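Local coordinates for 457aa long hypothetical protein (Pyrococcus horikoshii, PDB 2CSU) that is of unknown function but combines a CoA-binding Rossmann-type domain with two domains related to those of succinyl-CoA ligases, at residues A[404-409]-A[426-431]; A[316-321]-A[439-444]; A[355-360]-A[394-399]. All blocks are in the same frame, centred on the assembly; numbering follows the deposited sequence.

All three contacts lie in the Ligase-CoA domain, on and around its mixed, mainly parallel sheet. Contact 1 pairs strands 406-411 and 430-431 within that sheet. Contact 2 sets the turn between helix 303-314 and strand 319-320 against helix 434-450, which follows strand 430-431; the two contacts have centres about 13 Å apart and touch directly, L407 CD1 lying 3.6 Å from A441 N. Contact 3 joins helices 353-365 and 388-400, its centre about 12 Å from that of contact 1, where V406 CG2 meets V397 CG2 at 3.8 Å. Contacts 2 and 3 do not touch, their nearest atoms being about 12 Å apart.

Contact 1: residues A[404-409]-A[426-431]; sequences KPVLAM and NGIPTY
The Y431 ring meets A408 with its edge: A408 O lies in the ring plane, 3.4 Å from Y431 CD1, while R284 makes a cation-pi contact with the same ring. The setting is a parallel beta-alpha-beta unit, in which strand 406-411 leads through helix 417-424 to strand 430-431. At the far end of the ring, Y431 OH hydrogen-bonds to S281 O. A408 N and O both turn to strand 430-431 and bond the residues flanking T430. A408 N donates to P429 O at 3.1 Å, and A408 O receives Y431 N at 2.7 Å. A408 O also takes a CA-H...O contact from T430, and M409 CA makes another with Y431 O.

A408 and T430 share one face of the sheet, where A408 CB meets both T430 OG1 and I428 CG2, the latter at 3.7 Å; L423 of helix 417-424 packs on all three residues. M409, a selenomethionine, and Y431 share the other face, M409 CG approaching Y431 CB. Before the bridged pairs the two chains stand further apart, and L407 CD2 comes only to 4.2 Å from P429 CG. T430 OG1, beside its own backbone N (chi1 -67°), turns back along its own chain and donates to I428 O at 3.2 Å from above the carbonyl plane.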
ATOM      1  N   LYS A 404      -3.687 -10.420 -25.604  1.00 41.32           N
ATOM      2  CA  LYS A 404      -4.591  -9.772 -24.671  1.00 39.23           C
ATOM      3  C   LYS A 404      -3.908  -9.543 -23.336  1.00 36.59           C
ATOM      4  O   LYS A 404      -3.387 -10.469 -22.721  1.00 36.01           O
ATOM      5  CB  LYS A 404      -5.862 -10.603 -24.476  1.00 40.21           C
ATOM      6  CG  LYS A 404      -6.709 -10.750 -25.742  1.00 42.14           C
ATOM      7  CD  LYS A 404      -7.794 -11.793 -25.539  1.00 42.80           C
ATOM      8  CE  LYS A 404      -8.598 -12.043 -26.810  1.00 43.42           C
ATOM      9  NZ  LYS A 404      -9.825 -12.851 -26.485  1.00 43.14           N
ATOM     10  N   PRO A 405      -3.910  -8.295 -22.865  1.00 34.43           N
ATOM     11  CA  PRO A 405      -3.275  -7.976 -21.588  1.00 32.86           C
ATOM     12  C   PRO A 405      -3.864  -8.790 -20.440  1.00 31.77           C
ATOM     13  O   PRO A 405      -5.072  -9.037 -20.391  1.00 30.70           O
ATOM     14  CB  PRO A 405      -3.545  -6.478 -21.441  1.00 34.00           C
ATOM     15  CG  PRO A 405      -4.867  -6.306 -22.135  1.00 33.96           C
ATOM     16  CD  PRO A 405      -4.686  -7.149 -23.375  1.00 34.07           C
ATOM     17  N   VAL A 406      -2.997  -9.213 -19.527  1.00 31.02           N
ATOM     18  CA  VAL A 406      -3.411  -9.949 -18.343  1.00 30.85           C
ATOM     19  C   VAL A 406      -2.899  -9.278 -17.070  1.00 30.08           C
ATOM     20  O   VAL A 406      -1.716  -9.012 -16.900  1.00 31.00           O
ATOM     21  CB  VAL A 406      -2.853 -11.366 -18.448  1.00 31.89           C
ATOM     22  CG1 VAL A 406      -3.187 -12.147 -17.180  1.00 31.71           C
ATOM     23  CG2 VAL A 406      -3.457 -12.075 -19.645  1.00 31.49           C
ATOM     24  N   LEU A 407      -3.851  -8.952 -16.178  1.00 29.72           N
ATOM     25  CA  LEU A 407      -3.472  -8.336 -14.915  1.00 28.31           C
ATOM     26  C   LEU A 407      -3.818  -9.246 -13.738  1.00 27.47           C
ATOM     27  O   LEU A 407      -4.768 -10.018 -13.767  1.00 27.47           O
ATOM     28  CB  LEU A 407      -4.229  -7.015 -14.789  1.00 29.21           C
ATOM     29  CG  LEU A 407      -3.906  -6.056 -15.936  1.00 29.84           C
ATOM     30  CD1 LEU A 407      -4.618  -4.709 -15.793  1.00 29.48           C
ATOM     31  CD2 LEU A 407      -2.412  -5.746 -16.041  1.00 28.57           C
ATOM     32  N   ALA A 408      -2.979  -9.167 -12.693  1.00 26.49           N
ATOM     33  CA  ALA A 408      -3.221  -9.998 -11.525  1.00 26.66           C
ATOM     34  C   ALA A 408      -3.382  -9.159 -10.260  1.00 26.91           C
ATOM     35  O   ALA A 408      -2.766  -8.116 -10.080  1.00 26.76           O
ATOM     36  CB  ALA A 408      -2.044 -10.965 -11.370  1.00 26.54           C
HETATM   37  N   MSE A 409      -4.298  -9.624  -9.396  1.00 27.70           N
HETATM   38  CA  MSE A 409      -4.390  -9.046  -8.069  1.00 29.28           C
HETATM   39  C   MSE A 409      -4.423 -10.142  -7.011  1.00 28.53           C
HETATM   40  O   MSE A 409      -5.410 -10.846  -6.839  1.00 27.71           O
HETATM   41  CB  MSE A 409      -5.672  -8.214  -7.997  1.00 32.11           C
HETATM   42  CG  MSE A 409      -5.629  -7.168  -6.881  1.00 37.00           C
HETATM   43 SE   MSE A 409      -6.895  -7.449  -5.636  1.00 47.90          SE
HETATM   44  CE  MSE A 409      -5.808  -7.641  -4.216  1.00 38.41           C
ATOM     45  N   ASN A 426       7.189 -13.341 -14.866  1.00 36.49           N
ATOM     46  CA  ASN A 426       6.713 -13.752 -16.180  1.00 34.65           C
ATOM     47  C   ASN A 426       6.039 -12.598 -16.930  1.00 33.00           C
ATOM     48  O   ASN A 426       5.270 -12.785 -17.862  1.00 33.11           O
ATOM     49  CB  ASN A 426       5.725 -14.907 -15.995  1.00 36.15           C
ATOM     50  CG  ASN A 426       6.482 -16.197 -15.795  1.00 37.26           C
ATOM     51  OD1 ASN A 426       6.664 -16.993 -16.712  1.00 37.70           O
ATOM     52  ND2 ASN A 426       6.916 -16.411 -14.541  1.00 36.60           N
ATOM     53  N   GLY A 427       6.322 -11.367 -16.459  1.00 31.86           N
ATOM     54  CA  GLY A 427       5.762 -10.194 -17.125  1.00 30.41           C
ATOM     55  C   GLY A 427       4.286  -9.983 -16.773  1.00 29.58           C
ATOM     56  O   GLY A 427       3.592  -9.161 -17.357  1.00 30.27           O
ATOM     57  N   ILE A 428       3.731 -10.564 -15.717  1.00 28.19           N
ATOM     58  CA  ILE A 428       2.370 -10.236 -15.307  1.00 27.46           C
ATOM     59  C   ILE A 428       2.339  -9.269 -14.136  1.00 26.36           C
ATOM     60  O   ILE A 428       2.645  -9.652 -13.004  1.00 25.71           O
ATOM     61  CB  ILE A 428       1.596 -11.500 -14.880  1.00 27.62           C
ATOM     62  CG1 ILE A 428       1.429 -12.438 -16.077  1.00 28.49           C
ATOM     63  CG2 ILE A 428       0.255 -11.107 -14.270  1.00 28.55           C
ATOM     64  CD1 ILE A 428       0.653 -13.712 -15.747  1.00 27.54           C
ATOM     65  N   PRO A 429       1.958  -8.003 -14.388  1.00 26.01           N
ATOM     66  CA  PRO A 429       1.896  -7.006 -13.310  1.00 25.91           C
ATOM     67  C   PRO A 429       0.953  -7.541 -12.234  1.00 25.49           C
ATOM     68  O   PRO A 429      -0.162  -7.957 -12.535  1.00 25.80           O
ATOM     69  CB  PRO A 429       1.329  -5.764 -14.009  1.00 25.04           C
ATOM     70  CG  PRO A 429       1.742  -5.946 -15.434  1.00 26.45           C
ATOM     71  CD  PRO A 429       1.509  -7.423 -15.664  1.00 26.21           C
ATOM     72  N   THR A 430       1.399  -7.533 -10.987  1.00 25.11           N
ATOM     73  CA  THR A 430       0.578  -8.040  -9.898  1.00 24.55           C
ATOM     74  C   THR A 430       0.335  -6.996  -8.832  1.00 23.15           C
ATOM     75  O   THR A 430       1.268  -6.395  -8.286  1.00 24.55           O
ATOM     76  CB  THR A 430       1.211  -9.297  -9.285  1.00 25.16           C
ATOM     77  OG1 THR A 430       1.167 -10.350 -10.257  1.00 26.48           O
ATOM     78  CG2 THR A 430       0.449  -9.741  -8.023  1.00 24.86           C
ATOM     79  N   TYR A 431      -0.937  -6.800  -8.525  1.00 21.66           N
ATOM     80  CA  TYR A 431      -1.324  -5.798  -7.550  1.00 20.98           C
ATOM     81  C   TYR A 431      -1.904  -6.408  -6.300  1.00 21.87           C
ATOM     82  O   TYR A 431      -2.265  -7.573  -6.288  1.00 22.44           O
ATOM     83  CB  TYR A 431      -2.313  -4.825  -8.203  1.00 19.62           C
ATOM     84  CG  TYR A 431      -1.747  -4.218  -9.470  1.00 19.23           C
ATOM     85  CD1 TYR A 431      -1.767  -4.923 -10.681  1.00 17.82           C
ATOM     86  CD2 TYR A 431      -1.137  -2.968  -9.446  1.00 17.81           C
ATOM     87  CE1 TYR A 431      -1.191  -4.385 -11.837  1.00 17.81           C
ATOM     88  CE2 TYR A 431      -0.557  -2.429 -10.587  1.00 17.62           C
ATOM     89  CZ  TYR A 431      -0.585  -3.134 -11.777  1.00 17.27           C
ATOM     90  OH  TYR A 431      -0.012  -2.578 -12.901  1.00 18.06           O
TER

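Contact 2: residues A[316-321]-A[439-444]; sequences RGLKLA and SAAYAL
R316 and Y442 make the stacking part of this contact, which sets the turn from helix 303-314 to strand 319-320 against helix 434-450 within the Ligase-CoA domain. The guanidinium lies flat on the Y442 ring with centres 4.7 Å apart and planes inclined by 30°, so the overlap is uneven: R316 NH1 comes over the ring face at 3.2 Å from Y442 CD2, while CZ stays further off. Behind the guanidinium, the aliphatic part of the arginine adds to the same contact: the bend at chi2 (-81°) places R316 CD, which rests 3.7 Å from both CB and CG of Y442. The two side chains cross at about a right angle.

Polar contact comes from the other terminal nitrogen. R316 NH2 gives a weak hydrogen bond to S439 OG at 3.0 Å, with an N-H...O angle of 130°. S439 OG has a firmer partner in its own helix, E435 O one turn earlier, and S439 CA lies over a face of the guanidinium. E278 forms a weak, long ion pair with R316 NH2.

L318 supplies the apolar side-chain pair, its CD1 pressing on A441 CB at 3.2 Å, a tight pair for two carbons, and also approaching the backbone N of Y442.

G317, with positive phi, closes helix 303-314 in a Schellman motif just before strand 319-320 begins and pairs with strand 295-300. Helix 434-450 packs against both this turn and strand 406-411, whose L407 meets A440, A441 and L444, while helix 276-283 touches S439 and A443.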
ATOM      1  N   ARG A 316     -13.919   3.757 -13.372  1.00 45.46           N
ATOM      2  CA  ARG A 316     -12.772   4.087 -14.210  1.00 45.37           C
ATOM      3  C   ARG A 316     -13.137   4.078 -15.696  1.00 44.91           C
ATOM      4  O   ARG A 316     -12.345   4.434 -16.560  1.00 44.66           O
ATOM      5  CB  ARG A 316     -11.674   3.057 -13.939  1.00 46.43           C
ATOM      6  CG  ARG A 316     -10.751   3.477 -12.795  1.00 47.96           C
ATOM      7  CD  ARG A 316      -9.676   4.468 -13.257  1.00 48.64           C
ATOM      8  NE  ARG A 316      -8.636   4.614 -12.235  1.00 49.39           N
ATOM      9  CZ  ARG A 316      -7.711   5.572 -12.433  1.00 49.66           C
ATOM     10  NH1 ARG A 316      -7.764   6.337 -13.508  1.00 49.65           N
ATOM     11  NH2 ARG A 316      -6.739   5.745 -11.532  1.00 49.68           N
ATOM     12  N   GLY A 317     -14.384   3.674 -15.899  1.00 44.49           N
ATOM     13  CA  GLY A 317     -14.928   3.649 -17.242  1.00 44.30           C
ATOM     14  C   GLY A 317     -14.785   2.326 -17.967  1.00 44.08           C
ATOM     15  O   GLY A 317     -15.223   2.195 -19.104  1.00 43.98           O
ATOM     16  N   LEU A 318     -14.157   1.342 -17.339  1.00 43.86           N
ATOM     17  CA  LEU A 318     -14.021   0.051 -17.984  1.00 44.23           C
ATOM     18  C   LEU A 318     -15.336  -0.703 -17.851  1.00 43.72           C
ATOM     19  O   LEU A 318     -16.092  -0.481 -16.911  1.00 43.96           O
ATOM     20  CB  LEU A 318     -12.877  -0.749 -17.354  1.00 45.14           C
ATOM     21  CG  LEU A 318     -11.494  -0.333 -17.860  1.00 45.41           C
ATOM     22  CD1 LEU A 318     -10.418  -1.106 -17.143  1.00 45.46           C
ATOM     23  CD2 LEU A 318     -11.415  -0.585 -19.356  1.00 45.48           C
ATOM     24  N   LYS A 319     -15.608  -1.595 -18.794  1.00 43.30           N
ATOM     25  CA  LYS A 319     -16.843  -2.361 -18.763  1.00 43.25           C
ATOM     26  C   LYS A 319     -16.593  -3.872 -18.760  1.00 42.70           C
ATOM     27  O   LYS A 319     -15.596  -4.344 -19.300  1.00 41.43           O
ATOM     28  CB  LYS A 319     -17.708  -1.979 -19.968  1.00 43.93           C
ATOM     29  CG  LYS A 319     -18.092  -0.507 -20.022  1.00 44.78           C
ATOM     30  CD  LYS A 319     -18.958  -0.106 -18.840  1.00 46.01           C
ATOM     31  CE  LYS A 319     -19.491   1.323 -19.013  1.00 47.15           C
ATOM     32  NZ  LYS A 319     -20.324   1.784 -17.855  1.00 46.68           N
ATOM     33  N   LEU A 320     -17.506  -4.616 -18.143  1.00 42.37           N
ATOM     34  CA  LEU A 320     -17.408  -6.075 -18.070  1.00 42.08           C
ATOM     35  C   LEU A 320     -17.894  -6.714 -19.363  1.00 41.69           C
ATOM     36  O   LEU A 320     -18.952  -6.363 -19.877  1.00 41.70           O
ATOM     37  CB  LEU A 320     -18.236  -6.609 -16.903  1.00 41.94           C
ATOM     38  CG  LEU A 320     -17.699  -6.341 -15.496  1.00 41.98           C
ATOM     39  CD1 LEU A 320     -18.742  -6.738 -14.459  1.00 42.71           C
ATOM     40  CD2 LEU A 320     -16.411  -7.132 -15.285  1.00 41.89           C
ATOM     41  N   ALA A 321     -17.114  -7.653 -19.884  1.00 41.88           N
ATOM     42  CA  ALA A 321     -17.472  -8.336 -21.120  1.00 42.07           C
ATOM     43  C   ALA A 321     -18.631  -9.314 -20.925  1.00 42.01           C
ATOM     44  O   ALA A 321     -18.953  -9.701 -19.800  1.00 41.24           O
ATOM     45  CB  ALA A 321     -16.257  -9.075 -21.673  1.00 41.52           C
ATOM     46  N   SER A 439      -6.572   0.804 -11.849  1.00 22.67           N
ATOM     47  CA  SER A 439      -5.827   1.905 -12.451  1.00 22.40           C
ATOM     48  C   SER A 439      -4.989   1.401 -13.605  1.00 22.73           C
ATOM     49  O   SER A 439      -4.878   2.062 -14.641  1.00 22.56           O
ATOM     50  CB  SER A 439      -4.914   2.572 -11.419  1.00 23.54           C
ATOM     51  OG  SER A 439      -5.664   3.164 -10.382  1.00 25.88           O
ATOM     52  N   ALA A 440      -4.396   0.224 -13.423  1.00 23.51           N
ATOM     53  CA  ALA A 440      -3.554  -0.369 -14.453  1.00 23.64           C
ATOM     54  C   ALA A 440      -4.389  -0.714 -15.663  1.00 24.03           C
ATOM     55  O   ALA A 440      -3.975  -0.477 -16.801  1.00 23.57           O
ATOM     56  CB  ALA A 440      -2.850  -1.629 -13.919  1.00 23.90           C
ATOM     57  N   ALA A 441      -5.556  -1.295 -15.405  1.00 25.13           N
ATOM     58  CA  ALA A 441      -6.495  -1.677 -16.455  1.00 26.90           C
ATOM     59  C   ALA A 441      -6.890  -0.439 -17.249  1.00 28.50           C
ATOM     60  O   ALA A 441      -7.002  -0.477 -18.478  1.00 29.56           O
ATOM     61  CB  ALA A 441      -7.732  -2.290 -15.830  1.00 26.31           C
ATOM     62  N   TYR A 442      -7.111   0.656 -16.524  1.00 29.26           N
ATOM     63  CA  TYR A 442      -7.486   1.930 -17.128  1.00 29.64           C
ATOM     64  C   TYR A 442      -6.348   2.477 -17.984  1.00 29.43           C
ATOM     65  O   TYR A 442      -6.576   2.945 -19.095  1.00 29.27           O
ATOM     66  CB  TYR A 442      -7.829   2.954 -16.042  1.00 31.72           C
ATOM     67  CG  TYR A 442      -7.959   4.372 -16.569  1.00 33.81           C
ATOM     68  CD1 TYR A 442      -9.088   4.771 -17.286  1.00 35.24           C
ATOM     69  CD2 TYR A 442      -6.932   5.299 -16.385  1.00 35.14           C
ATOM     70  CE1 TYR A 442      -9.195   6.067 -17.809  1.00 35.26           C
ATOM     71  CE2 TYR A 442      -7.021   6.589 -16.904  1.00 35.90           C
ATOM     72  CZ  TYR A 442      -8.155   6.967 -17.616  1.00 36.01           C
ATOM     73  OH  TYR A 442      -8.241   8.231 -18.147  1.00 36.89           O
ATOM     74  N   ALA A 443      -5.123   2.413 -17.472  1.00 28.33           N
ATOM     75  CA  ALA A 443      -3.987   2.932 -18.224  1.00 28.72           C
ATOM     76  C   ALA A 443      -3.785   2.190 -19.540  1.00 28.89           C
ATOM     77  O   ALA A 443      -3.422   2.796 -20.543  1.00 28.03           O
ATOM     78  CB  ALA A 443      -2.712   2.879 -17.380  1.00 28.73           C
ATOM     79  N   LEU A 444      -4.036   0.884 -19.540  1.00 30.00           N
ATOM     80  CA  LEU A 444      -3.870   0.078 -20.749  1.00 30.70           C
ATOM     81  C   LEU A 444      -4.897   0.440 -21.831  1.00 32.03           C
ATOM     82  O   LEU A 444      -4.561   0.527 -23.012  1.00 31.39           O
ATOM     83  CB  LEU A 444      -3.959  -1.419 -20.403  1.00 30.99           C
ATOM     84  CG  LEU A 444      -2.678  -2.103 -19.870  1.00 31.47           C
ATOM     85  CD1 LEU A 444      -3.020  -3.384 -19.110  1.00 30.49           C
ATOM     86  CD2 LEU A 444      -1.745  -2.409 -21.034  1.00 30.69           C
TER

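Contact 3: residues A[355-360]-A[394-399]; sequences DYYRTA and IRAVKE
Y357 OH donates a hydrogen bond of 2.7 Å to E399 OE2, meeting it on the syn side but well out of the carboxylate plane, and K361 NZ is bonded to the same hydroxyl. The residues belong to helices 353-365 and 388-400 of the alpha/beta Ligase-CoA domain, whose sheet is mainly parallel; their short segments cross at -31° with axes 8.1 Å apart. K361 also forms a weak, long ion pair with E399 OE1, so the positive charge would probably favour an ionised carboxylate.

R395 covers one face of the Y357 ring. Its guanidinium lies almost parallel to it, planes 5° apart, with R395 CZ 3.8 Å from the centre of the Y357 ring in a cation-pi stack. CG of R395 is anti to its backbone N (chi1 -175°), and the chain runs extended from there to NE, carrying CD past Y357 CD1. E354 lends NH1 a weak, long ion pair.

Beneath these polar groups the helices meet through alanine. A396 N stands at the ring edge, in its plane. M299 and L372 of the sheet pack on A360, whose CB touches A396 CB at 3.7 Å, and A396 CB lies 3.5 Å from Y357 O.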
ATOM      1  N   ASP A 355      -7.874 -25.199 -11.733  1.00 36.27           N
ATOM      2  CA  ASP A 355      -9.058 -24.382 -11.978  1.00 35.31           C
ATOM      3  C   ASP A 355      -8.689 -23.022 -12.573  1.00 34.51           C
ATOM      4  O   ASP A 355      -9.349 -22.500 -13.461  1.00 33.90           O
ATOM      5  CB  ASP A 355      -9.791 -24.186 -10.650  1.00 35.61           C
ATOM      6  CG  ASP A 355     -10.383 -25.511 -10.187  1.00 35.07           C
ATOM      7  OD1 ASP A 355     -10.265 -25.804  -8.996  1.00 34.48           O
ATOM      8  OD2 ASP A 355     -10.974 -26.212 -11.003  1.00 35.30           O
ATOM      9  N   TYR A 356      -7.622 -22.422 -12.011  1.00 33.60           N
ATOM     10  CA  TYR A 356      -7.163 -21.138 -12.530  1.00 33.52           C
ATOM     11  C   TYR A 356      -6.689 -21.258 -13.983  1.00 34.28           C
ATOM     12  O   TYR A 356      -6.969 -20.426 -14.831  1.00 33.28           O
ATOM     13  CB  TYR A 356      -6.020 -20.638 -11.644  1.00 32.44           C
ATOM     14  CG  TYR A 356      -6.547 -19.729 -10.587  1.00 31.91           C
ATOM     15  CD1 TYR A 356      -7.113 -20.263  -9.433  1.00 31.14           C
ATOM     16  CD2 TYR A 356      -6.447 -18.345 -10.729  1.00 32.51           C
ATOM     17  CE1 TYR A 356      -7.566 -19.423  -8.425  1.00 31.93           C
ATOM     18  CE2 TYR A 356      -6.908 -17.504  -9.724  1.00 31.70           C
ATOM     19  CZ  TYR A 356      -7.471 -18.039  -8.579  1.00 31.91           C
ATOM     20  OH  TYR A 356      -7.917 -17.211  -7.566  1.00 30.29           O
ATOM     21  N   TYR A 357      -5.911 -22.327 -14.249  1.00 34.93           N
ATOM     22  CA  TYR A 357      -5.440 -22.556 -15.613  1.00 35.83           C
ATOM     23  C   TYR A 357      -6.607 -22.633 -16.599  1.00 35.95           C
ATOM     24  O   TYR A 357      -6.670 -21.912 -17.585  1.00 36.31           O
ATOM     25  CB  TYR A 357      -4.652 -23.873 -15.632  1.00 37.78           C
ATOM     26  CG  TYR A 357      -4.630 -24.457 -17.004  1.00 39.77           C
ATOM     27  CD1 TYR A 357      -3.906 -23.831 -18.017  1.00 41.00           C
ATOM     28  CD2 TYR A 357      -5.292 -25.657 -17.274  1.00 40.49           C
ATOM     29  CE1 TYR A 357      -3.838 -24.399 -19.281  1.00 41.54           C
ATOM     30  CE2 TYR A 357      -5.231 -26.221 -18.541  1.00 41.40           C
ATOM     31  CZ  TYR A 357      -4.514 -25.592 -19.543  1.00 41.89           C
ATOM     32  OH  TYR A 357      -4.485 -26.123 -20.818  1.00 43.04           O
ATOM     33  N   ARG A 358      -7.544 -23.537 -16.343  1.00 35.77           N
ATOM     34  CA  ARG A 358      -8.665 -23.726 -17.252  1.00 35.79           C
ATOM     35  C   ARG A 358      -9.510 -22.476 -17.461  1.00 34.82           C
ATOM     36  O   ARG A 358      -9.807 -22.105 -18.596  1.00 35.33           O
ATOM     37  CB  ARG A 358      -9.558 -24.870 -16.760  1.00 36.57           C
ATOM     38  CG  ARG A 358      -8.952 -26.252 -16.955  1.00 38.05           C
ATOM     39  CD  ARG A 358      -9.889 -27.336 -16.438  1.00 37.73           C
ATOM     40  NE  ARG A 358     -10.841 -27.793 -17.452  1.00 37.96           N
ATOM     41  CZ  ARG A 358     -11.699 -28.793 -17.257  1.00 38.25           C
ATOM     42  NH1 ARG A 358     -11.718 -29.422 -16.087  1.00 37.30           N
ATOM     43  NH2 ARG A 358     -12.523 -29.178 -18.227  1.00 37.93           N
ATOM     44  N   THR A 359      -9.903 -21.833 -16.367  1.00 33.92           N
ATOM     45  CA  THR A 359     -10.730 -20.632 -16.462  1.00 33.29           C
ATOM     46  C   THR A 359     -10.044 -19.489 -17.229  1.00 33.07           C
ATOM     47  O   THR A 359     -10.677 -18.812 -18.042  1.00 32.79           O
ATOM     48  CB  THR A 359     -11.125 -20.126 -15.058  1.00 32.86           C
ATOM     49  OG1 THR A 359     -11.860 -21.149 -14.372  1.00 31.78           O
ATOM     50  CG2 THR A 359     -11.989 -18.887 -15.171  1.00 32.36           C
ATOM     51  N   ALA A 360      -8.756 -19.283 -16.975  1.00 33.10           N
ATOM     52  CA  ALA A 360      -8.007 -18.219 -17.643  1.00 33.94           C
ATOM     53  C   ALA A 360      -7.940 -18.479 -19.146  1.00 34.43           C
ATOM     54  O   ALA A 360      -8.136 -17.563 -19.956  1.00 33.70           O
ATOM     55  CB  ALA A 360      -6.599 -18.120 -17.054  1.00 33.52           C
ATOM     56  N   ILE A 394      -0.149 -18.329 -15.354  1.00 33.10           N
ATOM     57  CA  ILE A 394       1.015 -18.296 -16.214  1.00 34.63           C
ATOM     58  C   ILE A 394       0.933 -19.350 -17.310  1.00 35.47           C
ATOM     59  O   ILE A 394       1.093 -19.050 -18.494  1.00 34.98           O
ATOM     60  CB  ILE A 394       2.282 -18.502 -15.358  1.00 34.28           C
ATOM     61  CG1 ILE A 394       2.464 -17.287 -14.440  1.00 33.85           C
ATOM     62  CG2 ILE A 394       3.487 -18.763 -16.244  1.00 34.49           C
ATOM     63  CD1 ILE A 394       3.672 -17.345 -13.539  1.00 33.66           C
ATOM     64  N   ARG A 395       0.664 -20.583 -16.911  1.00 36.51           N
ATOM     65  CA  ARG A 395       0.565 -21.678 -17.865  1.00 37.74           C
ATOM     66  C   ARG A 395      -0.488 -21.388 -18.944  1.00 38.12           C
ATOM     67  O   ARG A 395      -0.281 -21.682 -20.124  1.00 36.99           O
ATOM     68  CB  ARG A 395       0.226 -22.965 -17.107  1.00 39.98           C
ATOM     69  CG  ARG A 395       0.211 -24.220 -17.946  1.00 42.20           C
ATOM     70  CD  ARG A 395      -0.371 -25.359 -17.146  1.00 44.80           C
ATOM     71  NE  ARG A 395      -0.848 -26.430 -18.010  1.00 46.89           N
ATOM     72  CZ  ARG A 395      -1.703 -27.365 -17.616  1.00 48.70           C
ATOM     73  NH1 ARG A 395      -2.170 -27.355 -16.371  1.00 49.35           N
ATOM     74  NH2 ARG A 395      -2.101 -28.300 -18.468  1.00 49.21           N
ATOM     75  N   ALA A 396      -1.616 -20.796 -18.545  1.00 38.55           N
ATOM     76  CA  ALA A 396      -2.679 -20.477 -19.499  1.00 38.47           C
ATOM     77  C   ALA A 396      -2.261 -19.391 -20.491  1.00 39.51           C
ATOM     78  O   ALA A 396      -2.417 -19.562 -21.700  1.00 39.55           O
ATOM     79  CB  ALA A 396      -3.950 -20.053 -18.758  1.00 38.41           C
ATOM     80  N   VAL A 397      -1.740 -18.272 -19.990  1.00 40.18           N
ATOM     81  CA  VAL A 397      -1.311 -17.180 -20.870  1.00 40.88           C
ATOM     82  C   VAL A 397      -0.301 -17.705 -21.887  1.00 41.67           C
ATOM     83  O   VAL A 397      -0.372 -17.399 -23.086  1.00 40.97           O
ATOM     84  CB  VAL A 397      -0.642 -16.027 -20.066  1.00 40.37           C
ATOM     85  CG1 VAL A 397      -0.083 -14.972 -21.029  1.00 39.79           C
ATOM     86  CG2 VAL A 397      -1.655 -15.389 -19.104  1.00 39.81           C
ATOM     87  N   LYS A 398       0.640 -18.504 -21.398  1.00 43.72           N
ATOM     88  CA  LYS A 398       1.674 -19.067 -22.262  1.00 46.08           C
ATOM     89  C   LYS A 398       1.102 -20.003 -23.337  1.00 46.76           C
ATOM     90  O   LYS A 398       1.748 -20.334 -24.322  1.00 47.33           O
ATOM     91  CB  LYS A 398       2.661 -19.838 -21.383  1.00 46.87           C
ATOM     92  CG  LYS A 398       3.949 -20.183 -22.127  1.00 49.32           C
ATOM     93  CD  LYS A 398       4.682 -21.377 -21.504  1.00 50.29           C
ATOM     94  CE  LYS A 398       6.162 -21.436 -21.902  1.00 51.80           C
ATOM     95  NZ  LYS A 398       6.966 -21.782 -20.735  1.00 53.04           N
ATOM     96  N   GLU A 399      -0.139 -20.474 -23.101  1.00 48.26           N
ATOM     97  CA  GLU A 399      -0.685 -21.456 -24.030  1.00 49.12           C
ATOM     98  C   GLU A 399      -1.471 -20.786 -25.163  1.00 49.27           C
ATOM     99  O   GLU A 399      -1.138 -20.902 -26.336  1.00 49.39           O
ATOM    100  CB  GLU A 399      -1.589 -22.408 -23.245  1.00 49.88           C
ATOM    101  CG  GLU A 399      -1.263 -23.877 -23.520  1.00 51.07           C
ATOM    102  CD  GLU A 399      -2.485 -24.725 -23.251  1.00 51.76           C
ATOM    103  OE1 GLU A 399      -3.533 -24.433 -23.806  1.00 51.50           O
ATOM    104  OE2 GLU A 399      -2.376 -25.682 -22.488  1.00 52.12           O
TER